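Local coordinates for DUTPase (Staphylococcus phage 11, PDB 4GV8), which hydrolyses dUTP to dUMP and pyrophosphate, keeping uracil out of DNA, as a trimeric, moonlighting dUTPase of jelly-roll fold, at the interface of chains A and B. Sequence-based numbering; all coordinates share one arbitrary frame. Chains: chain A/B, DUTPase.

Contact 1: the interface of chains A and B. Residues chain A 4-8, 16, 50-52; chain B 146-150, 152-153.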
# COMPACT_ATOMS: atom_id res chain seq x y z
N THR A 4 24.90 4.25 -11.02
CA THR A 4 25.14 4.01 -9.57
C THR A 4 24.27 4.94 -8.63
O THR A 4 23.93 6.05 -8.99
CB THR A 4 26.66 4.02 -9.10
OG1 THR A 4 27.05 5.31 -8.66
CG2 THR A 4 27.66 3.49 -10.15
N LEU A 5 23.87 4.40 -7.48
CA LEU A 5 23.07 5.06 -6.49
C LEU A 5 23.93 5.24 -5.25
O LEU A 5 24.43 4.24 -4.70
CB LEU A 5 21.85 4.19 -6.12
CG LEU A 5 20.98 4.78 -4.98
CD1 LEU A 5 20.25 6.05 -5.45
CD2 LEU A 5 20.00 3.77 -4.42
N GLN A 6 24.08 6.49 -4.80
CA GLN A 6 24.91 6.77 -3.61
C GLN A 6 24.07 6.53 -2.35
O GLN A 6 22.86 6.89 -2.31
CB GLN A 6 25.44 8.22 -3.60
CG GLN A 6 26.14 8.67 -4.89
CD GLN A 6 26.35 10.18 -4.88
OE1 GLN A 6 27.17 10.70 -4.15
NE2 GLN A 6 25.56 10.88 -5.64
N VAL A 7 24.74 5.92 -1.36
CA VAL A 7 24.19 5.55 -0.07
C VAL A 7 25.13 6.07 0.99
O VAL A 7 26.36 5.83 0.90
CB VAL A 7 24.07 4.00 0.09
CG1 VAL A 7 23.50 3.68 1.46
CG2 VAL A 7 23.23 3.40 -1.04
N ARG A 8 24.60 6.80 1.98
CA ARG A 8 25.36 7.19 3.19
C ARG A 8 24.92 6.39 4.41
O ARG A 8 23.73 6.35 4.69
CB ARG A 8 25.12 8.65 3.54
CG ARG A 8 25.97 9.64 2.82
CD ARG A 8 25.80 11.00 3.41
NE ARG A 8 26.11 10.95 4.83
CZ ARG A 8 26.44 12.00 5.58
NH1 ARG A 8 26.58 13.21 5.06
NH2 ARG A 8 26.69 11.83 6.88
N MET A 16 24.45 -1.29 4.58
CA MET A 16 24.14 -1.10 3.18
C MET A 16 22.85 -1.82 2.74
O MET A 16 22.65 -2.97 3.03
CB MET A 16 25.33 -1.55 2.25
CG MET A 16 26.52 -0.59 2.22
SD MET A 16 26.21 1.03 1.48
CE MET A 16 26.00 0.47 -0.21
N ALA A 50 20.80 7.06 4.26
CA ALA A 50 20.27 8.02 3.29
C ALA A 50 20.68 7.55 1.91
O ALA A 50 21.77 7.02 1.74
CB ALA A 50 20.79 9.44 3.51
N VAL A 51 19.83 7.81 0.92
CA VAL A 51 20.15 7.57 -0.46
C VAL A 51 20.03 8.89 -1.24
O VAL A 51 19.45 9.88 -0.74
CB VAL A 51 19.21 6.49 -1.05
CG1 VAL A 51 19.48 5.15 -0.34
CG2 VAL A 51 17.72 6.94 -1.00
N SER A 52 20.57 8.92 -2.46
CA SER A 52 20.34 10.07 -3.34
C SER A 52 19.68 9.63 -4.65
O SER A 52 20.35 9.39 -5.64
CB SER A 52 21.63 10.82 -3.59
OG SER A 52 21.38 12.06 -4.18
N GLU B 146 24.11 -0.23 -9.52
CA GLU B 146 25.05 -0.66 -8.50
C GLU B 146 25.02 0.40 -7.40
O GLU B 146 24.67 1.56 -7.65
CB GLU B 146 26.47 -0.90 -9.08
CG GLU B 146 26.39 -1.88 -10.25
CD GLU B 146 27.71 -2.52 -10.69
OE1 GLU B 146 28.82 -2.07 -10.26
OE2 GLU B 146 27.59 -3.50 -11.51
N LEU B 147 25.33 0.00 -6.18
CA LEU B 147 25.33 0.93 -5.06
C LEU B 147 26.78 1.38 -4.80
O LEU B 147 27.72 0.56 -4.92
CB LEU B 147 24.74 0.22 -3.80
CG LEU B 147 23.29 -0.27 -3.76
CD1 LEU B 147 22.96 -0.78 -2.36
CD2 LEU B 147 22.34 0.84 -4.20
N LYS B 148 26.97 2.67 -4.49
CA LYS B 148 28.25 3.23 -4.01
C LYS B 148 28.02 3.89 -2.66
O LYS B 148 27.26 4.83 -2.56
CB LYS B 148 28.86 4.27 -5.00
N GLN B 149 28.66 3.36 -1.62
CA GLN B 149 28.72 4.02 -0.33
C GLN B 149 29.59 5.28 -0.43
O GLN B 149 30.70 5.22 -0.95
CB GLN B 149 29.30 3.10 0.76
CG GLN B 149 29.22 3.72 2.16
CD GLN B 149 29.73 2.81 3.23
OE1 GLN B 149 30.07 1.64 2.99
NE2 GLN B 149 29.76 3.33 4.45
N VAL B 150 29.09 6.39 0.11
CA VAL B 150 29.77 7.68 0.10
C VAL B 150 29.70 8.29 1.49
O VAL B 150 28.82 7.94 2.31
CB VAL B 150 29.13 8.64 -0.93
CG1 VAL B 150 29.26 8.07 -2.35
CG2 VAL B 150 27.67 8.96 -0.57
N GLU B 152 29.70 11.75 1.64
CA GLU B 152 28.94 12.94 1.27
C GLU B 152 28.30 12.66 -0.08
O GLU B 152 28.93 12.05 -0.93
CB GLU B 152 29.85 14.16 1.09
CG GLU B 152 30.03 15.05 2.30
CD GLU B 152 28.80 15.88 2.59
OE1 GLU B 152 28.58 16.91 1.90
OE2 GLU B 152 28.07 15.51 3.52
N PHE B 153 27.09 13.13 -0.29
CA PHE B 153 26.44 13.02 -1.58
C PHE B 153 27.01 14.04 -2.51
O PHE B 153 27.33 15.19 -2.13
CB PHE B 153 24.89 13.20 -1.47
CG PHE B 153 24.19 12.07 -0.72
CD1 PHE B 153 24.23 10.79 -1.20
CD2 PHE B 153 23.54 12.30 0.48
CE1 PHE B 153 23.66 9.76 -0.53
CE2 PHE B 153 22.93 11.25 1.16
CZ PHE B 153 22.98 9.99 0.65
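Strand 4-9 of chain A pairs in parallel with strand 146-149 of chain B, and the segment of chain B that follows, through B:Phe153, runs on towards strand 49-51 of chain A. This C-terminal stretch of chain B thereby extends a sheet of its neighbour, in keeping with the arm exchange known in trimeric dUTPases. The ladder alternates regularly: A:Leu5 N gives its hydrogen to B:Glu146 O at 3.0 Å, B:Lys148 N gives to A:Leu5 O, A:Val7 N gives to B:Lys148 O, and B:Val150 N closes the series on A:Val7 O at 2.9 Å, in the carbonyl plane.

To one side of the ladder, A:Leu5 and B:Leu147 lie alongside each other, CD2 to CD2 at 3.8 Å. A:Met16, bent at both chi2 and chi3, slides past B:Leu147 in the opposite direction and touches its CB with the methyl CE, while the side chains of A:Met16 and B:Gln149 cross obliquely, SD resting against B:Gln149 CB.

On the other side sits B:Phe153, which has the largest buried surface of the patch. With CG anti to its carbonyl carbon (chi1 -67°), the ring is wedged into chain A. A:Arg8 CG lies over one face, 4.0 Å from the centroid and offset toward the rim; A:Ser52 CB approaches the opposite face, 3.5 Å from B:Phe153 CD1. A:Ala50 O meets the edge in plane at CZ.

Beyond the ring, A:Arg8 bends at chi3 (57°) and runs beside B:Glu152. The two form a salt bridge, but guanidinium and carboxylate planes stand 73° apart and the N-H points away, so A:Arg8 NH1 and B:Glu152 OE2, 3.1 Å apart, attract each other electrostatically, without a hydrogen bond.

Contact 2: the interface of chains A and B. Residues chain A 63, 65, 68-69; chain B 42, 44, 76-77, 79, 91.
Two flat groups of chain B, the carboxamide of B:Asn91 and the carboxylate of B:Glu76, face a row of serines in the conserved dUTPase Ser-Arg-Ser-Gly motif of chain A and in helix 65-70, which begins within it. The aliphatic CB and CG of B:Glu76 cover one face of the carboxamide; A:Ser69 CB slants in on the other, 3.6 Å from B:Asn91 OD1. A:Ser68 OG, anti to its backbone N (chi1 -172°), lies 3.1 Å from B:Asn91 ND2 but well above the amide plane, so any hydrogen bond there is bent. That same hydroxyl stands over one face of the carboxylate, displaced towards B:Glu76 CG.

At the carboxylate's edge, A:Ser63 OG donates to B:Glu76 OE1 at 2.5 Å, and OE1 accepts on its anti lone pair, the one turned away from OE2. B:Glu76 reaches it by bending at chi2 (74°). Water 1 also binds OE1 and joins it to the backbone A:Ser63 N. B:Lys79, folded at chi2 and chi3, brings its ammonium NZ to the serine from chain B, donating to A:Ser63 OG at 2.9 Å. A:Ser63 O, 3.1 Å from B:Lys79 NZ, is also within hydrogen-bonding reach. B:Thr77 O steadies B:Lys79 NZ from its own chain at 2.8 Å. The serine hydroxyl thus bridges an ammonium and a carboxylate, an arrangement that would probably strengthen its bond to OE1 and keep the acid ionised. B:Lys79, B:Asn91 and A:Ser65 also line pockets for the substrate analogue, so this bonding may brace the active site.

Further along, A:Ser69 OG, in the crowded position between backbone N and carbonyl carbon, turns back to A:Ser65 O within the helix, leaving CB to face chain B. B:Lys42 curls at chi3 and chi4 so that NZ donates to A:Ser68 O at 2.8 Å, in the carbonyl plane, near the helix's C-terminal end, whose partial negative charge would suit an ammonium.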
# COMPACT_ATOMS: atom_id res chain seq x y z
N SER A 63 6.98 -3.10 1.81
CA SER A 63 7.04 -4.36 2.53
C SER A 63 7.77 -5.47 1.75
O SER A 63 7.87 -5.43 0.50
CB SER A 63 5.61 -4.82 2.89
OG SER A 63 4.84 -5.12 1.71
N SER A 65 7.30 -9.60 1.24
CA SER A 65 6.09 -10.46 1.27
C SER A 65 6.11 -11.44 2.45
O SER A 65 5.06 -11.77 2.99
CB SER A 65 5.93 -11.23 -0.04
OG SER A 65 6.89 -12.27 -0.12
N SER A 68 5.24 -9.42 5.75
CA SER A 68 3.84 -8.96 5.56
C SER A 68 2.82 -10.07 5.76
O SER A 68 1.78 -9.91 6.42
CB SER A 68 3.69 -8.45 4.10
OG SER A 68 2.42 -7.84 3.96
N SER A 69 3.12 -11.22 5.17
CA SER A 69 2.18 -12.32 5.11
C SER A 69 2.13 -13.16 6.37
O SER A 69 1.08 -13.72 6.67
CB SER A 69 2.47 -13.20 3.91
OG SER A 69 3.67 -13.87 4.10
N LYS B 42 -5.88 -13.74 8.03
CA LYS B 42 -4.88 -13.50 6.97
C LYS B 42 -4.72 -14.79 6.15
O LYS B 42 -4.82 -15.87 6.67
CB LYS B 42 -3.53 -13.09 7.58
CG LYS B 42 -3.56 -11.72 8.27
CD LYS B 42 -2.33 -11.46 9.09
CE LYS B 42 -1.06 -11.60 8.26
NZ LYS B 42 -0.87 -10.47 7.29
N VAL B 44 -2.82 -16.13 2.03
CA VAL B 44 -2.24 -15.92 0.69
C VAL B 44 -3.13 -16.75 -0.22
O VAL B 44 -3.21 -17.97 -0.10
CB VAL B 44 -0.74 -16.35 0.55
CG1 VAL B 44 -0.20 -16.12 -0.87
CG2 VAL B 44 0.13 -15.65 1.62
N GLU B 76 -2.08 -6.41 0.57
CA GLU B 76 -0.77 -5.80 0.59
C GLU B 76 -0.18 -6.01 -0.80
O GLU B 76 0.03 -7.15 -1.26
CB GLU B 76 0.13 -6.43 1.64
CG GLU B 76 1.55 -5.84 1.59
CD GLU B 76 1.63 -4.41 2.16
OE1 GLU B 76 2.75 -3.88 2.23
OE2 GLU B 76 0.60 -3.81 2.55
N THR B 77 0.07 -4.91 -1.47
CA THR B 77 0.74 -4.90 -2.79
C THR B 77 2.06 -5.72 -2.76
O THR B 77 2.94 -5.52 -1.92
CB THR B 77 0.94 -3.43 -3.28
OG1 THR B 77 -0.37 -2.82 -3.47
CG2 THR B 77 1.73 -3.32 -4.58
N LYS B 79 5.40 -7.05 -4.64
CA LYS B 79 6.42 -6.71 -5.63
C LYS B 79 6.88 -8.02 -6.24
O LYS B 79 7.45 -8.88 -5.55
CB LYS B 79 7.57 -5.93 -4.98
CG LYS B 79 7.18 -4.51 -4.58
CD LYS B 79 6.04 -4.27 -3.54
CE LYS B 79 6.39 -4.77 -2.13
NZ LYS B 79 5.38 -4.42 -1.09
N ASN B 91 -1.73 -11.53 -1.08
CA ASN B 91 -1.48 -11.32 0.34
C ASN B 91 -2.61 -10.47 0.95
O ASN B 91 -2.61 -9.25 0.82
CB ASN B 91 -0.13 -10.59 0.44
CG ASN B 91 0.48 -10.57 1.85
OD1 ASN B 91 -0.13 -11.01 2.84
ND2 ASN B 91 1.71 -10.05 1.93
O HOH W 1 4.49 -1.55 1.90

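Contact 1 and contact 2 belong to one A-B interface, their C-alpha centres about 28 Å apart, and share no residue. Contact 1 is strand pairing by the C-terminal part of chain B, which reaches well away from its own body; contact 2 joins the bodies of the two subunits beside the substrate pocket, through the end of strand 57-63 and helix 65-70 of chain A, and strands 42-46, 78-80 and 89-94 of chain B with the loop holding B:Glu76. The interface is not an exact two-fold, so the chains contribute different surfaces, as suits a cyclic trimer, in which each copy can use both, one towards each neighbour.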